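Local atomic coordinates of colicin-M immunity protein (Escherichia coli, PDB entry 4AEQ), a protein that protects the plasmid-bearing, colicin-M-producing cell against the colicin M toxin, and is seen here without its N-terminal part. Residues Pro70-Gly75 with Lys79-Gly84. Numbering follows the deposited sequence.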
loop_
_atom_site.group_PDB
_atom_site.type_symbol
_atom_site.label_atom_id
_atom_site.label_comp_id
_atom_site.label_asym_id
_atom_site.label_seq_id
_atom_site.Cartn_x
_atom_site.Cartn_y
_atom_site.Cartn_z
ATOM N N PRO A 70 8.262 -12.547 -6.002
ATOM C CA PRO A 70 8.390 -13.259 -4.731
ATOM C C PRO A 70 9.694 -12.903 -4.044
ATOM O O PRO A 70 10.709 -12.729 -4.719
ATOM C CB PRO A 70 8.391 -14.726 -5.155
ATOM C CG PRO A 70 8.987 -14.711 -6.516
ATOM C CD PRO A 70 8.536 -13.422 -7.156
ATOM N N PHE A 71 9.685 -12.822 -2.720
ATOM C CA PHE A 71 10.932 -12.606 -1.998
ATOM C C PHE A 71 10.800 -13.068 -0.557
ATOM O O PHE A 71 9.695 -13.267 -0.066
ATOM C CB PHE A 71 11.380 -11.138 -2.071
ATOM C CG PHE A 71 10.423 -10.170 -1.428
ATOM C CD1 PHE A 71 9.353 -9.651 -2.141
ATOM C CD2 PHE A 71 10.609 -9.755 -0.119
ATOM C CE1 PHE A 71 8.479 -8.751 -1.559
ATOM C CE2 PHE A 71 9.737 -8.859 0.470
ATOM C CZ PHE A 71 8.672 -8.355 -0.248
ATOM N N LYS A 72 11.934 -13.253 0.101
ATOM C CA LYS A 72 11.968 -13.585 1.515
ATOM C C LYS A 72 12.654 -12.454 2.265
ATOM O O LYS A 72 13.653 -11.917 1.801
ATOM C CB LYS A 72 12.727 -14.891 1.735
ATOM C CG LYS A 72 11.991 -16.122 1.245
ATOM C CD LYS A 72 12.902 -17.337 1.197
ATOM C CE LYS A 72 13.914 -17.221 0.068
ATOM N NZ LYS A 72 14.773 -18.433 -0.050
ATOM N N ALA A 73 12.105 -12.081 3.415
ATOM C CA ALA A 73 12.723 -11.072 4.264
ATOM C C ALA A 73 13.230 -11.752 5.531
ATOM O O ALA A 73 12.510 -12.543 6.137
ATOM C CB ALA A 73 11.722 -9.977 4.603
ATOM N N GLU A 74 14.465 -11.447 5.920
ATOM C CA GLU A 74 15.122 -12.123 7.036
ATOM C C GLU A 74 15.598 -11.132 8.086
ATOM O O GLU A 74 16.379 -10.228 7.788
ATOM C CB GLU A 74 16.310 -12.946 6.534
ATOM C CG GLU A 74 15.971 -13.868 5.379
ATOM C CD GLU A 74 16.775 -13.565 4.127
ATOM O OE1 GLU A 74 17.967 -13.944 4.076
ATOM O OE2 GLU A 74 16.212 -12.951 3.194
ATOM N N GLY A 75 15.076 -11.277 9.301
ATOM C CA GLY A 75 15.556 -10.540 10.453
ATOM C C GLY A 75 16.314 -11.442 11.408
ATOM O O GLY A 75 16.439 -12.644 11.173
ATOM N N LYS A 79 11.919 -14.905 9.735
ATOM C CA LYS A 79 11.958 -14.862 8.281
ATOM C C LYS A 79 10.532 -14.961 7.752
ATOM O O LYS A 79 9.711 -15.670 8.325
ATOM C CB LYS A 79 12.794 -16.039 7.771
ATOM C CG LYS A 79 13.235 -15.951 6.326
ATOM C CD LYS A 79 14.415 -16.885 6.087
ATOM C CE LYS A 79 14.907 -16.826 4.647
ATOM N NZ LYS A 79 16.293 -17.362 4.518
ATOM N N ARG A 80 10.232 -14.258 6.666
ATOM C CA ARG A 80 8.882 -14.276 6.113
ATOM C C ARG A 80 8.895 -14.265 4.591
ATOM O O ARG A 80 9.679 -13.548 3.976
ATOM C CB ARG A 80 8.082 -13.076 6.622
ATOM C CG ARG A 80 6.634 -13.036 6.154
ATOM C CD ARG A 80 5.680 -13.264 7.317
ATOM N NE ARG A 80 4.346 -12.723 7.063
ATOM C CZ ARG A 80 3.287 -13.456 6.736
ATOM N NH1 ARG A 80 3.396 -14.774 6.621
ATOM N NH2 ARG A 80 2.117 -12.871 6.526
ATOM N N MET A 81 8.015 -15.061 3.997
ATOM C CA MET A 81 7.840 -15.093 2.548
ATOM C C MET A 81 6.792 -14.075 2.110
ATOM O O MET A 81 5.766 -13.915 2.764
ATOM C CB MET A 81 7.398 -16.487 2.110
ATOM C CG MET A 81 6.884 -16.544 0.684
ATOM S SD MET A 81 8.247 -16.639 -0.478
ATOM C CE MET A 81 8.796 -18.309 -0.160
ATOM N N TYR A 82 7.052 -13.391 0.998
ATOM C CA TYR A 82 6.102 -12.437 0.433
ATOM C C TYR A 82 5.967 -12.623 -1.066
ATOM O O TYR A 82 6.914 -13.060 -1.733
ATOM C CB TYR A 82 6.583 -11.005 0.642
ATOM C CG TYR A 82 6.746 -10.554 2.066
ATOM C CD1 TYR A 82 7.959 -10.704 2.724
ATOM C CD2 TYR A 82 5.702 -9.937 2.741
ATOM C CE1 TYR A 82 8.121 -10.269 4.022
ATOM C CE2 TYR A 82 5.857 -9.502 4.043
ATOM C CZ TYR A 82 7.070 -9.671 4.676
ATOM O OH TYR A 82 7.245 -9.241 5.969
ATOM N N TYR A 83 4.800 -12.262 -1.593
ATOM C CA TYR A 83 4.662 -12.041 -3.019
ATOM C C TYR A 83 4.237 -10.595 -3.186
ATOM O O TYR A 83 3.106 -10.230 -2.869
ATOM C CB TYR A 83 3.567 -12.947 -3.578
ATOM C CG TYR A 83 3.779 -14.414 -3.276
ATOM C CD1 TYR A 83 3.385 -14.961 -2.061
ATOM C CD2 TYR A 83 4.382 -15.249 -4.204
ATOM C CE1 TYR A 83 3.586 -16.302 -1.783
ATOM C CE2 TYR A 83 4.584 -16.587 -3.937
ATOM C CZ TYR A 83 4.185 -17.108 -2.727
ATOM O OH TYR A 83 4.386 -18.442 -2.459
ATOM N N GLY A 84 5.155 -9.758 -3.658
ATOM C CA GLY A 84 4.801 -8.434 -4.135
ATOM C C GLY A 84 4.133 -8.534 -5.480
ATOM O O GLY A 84 4.711 -9.095 -6.391
#
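F71 with Y82 and A73 with R80 are the hydrogen-bonded pairs of two antiparallel strand segments whose axes come within 4.7 Å. Each pair is closed by two backbone bonds, such as A73 N to R80 O at 2.9 Å. The F71 and Y82 side chains lie on one face of the sheet. F71 CG sits between its own backbone N and carbonyl carbon (chi1 63°), and this turns the ring over the neighbouring strand. Y82 CB then lies over one face of that ring, 3.7 Å from its centroid, in a CH-pi contact. The two ring planes are only 17° apart but slid past each other, so they barely overlap; F71 CE2 meets Y82 CD1 at 3.4 Å. A73 CB touches the Y82 ring at its edge, 3.7 Å from CE1. R80 CG rests over one face of the Y82 ring. The Y82 hydroxyl is hydrogen-bonded to D38 of helix 17-42. Y28 of the second subunit packs edge-to-face on both rings, so this face belongs to the dimer interface.

P70, K72, E74, K79, M81 and Y83 line the other face. E74 and K79 run side by side, with E74 CG 3.2 Å from K79 CE. Their salt bridge is long, 3.8 Å from E74 OE1 to K79 NZ; E74 OE2 is hydrogen-bonded to T50 OG1. K72 CG packs against the M81 methyl CE. This is a beta hairpin, formed by the two central strands of the four-stranded antiparallel sheet in the YebF/Cmi family domain.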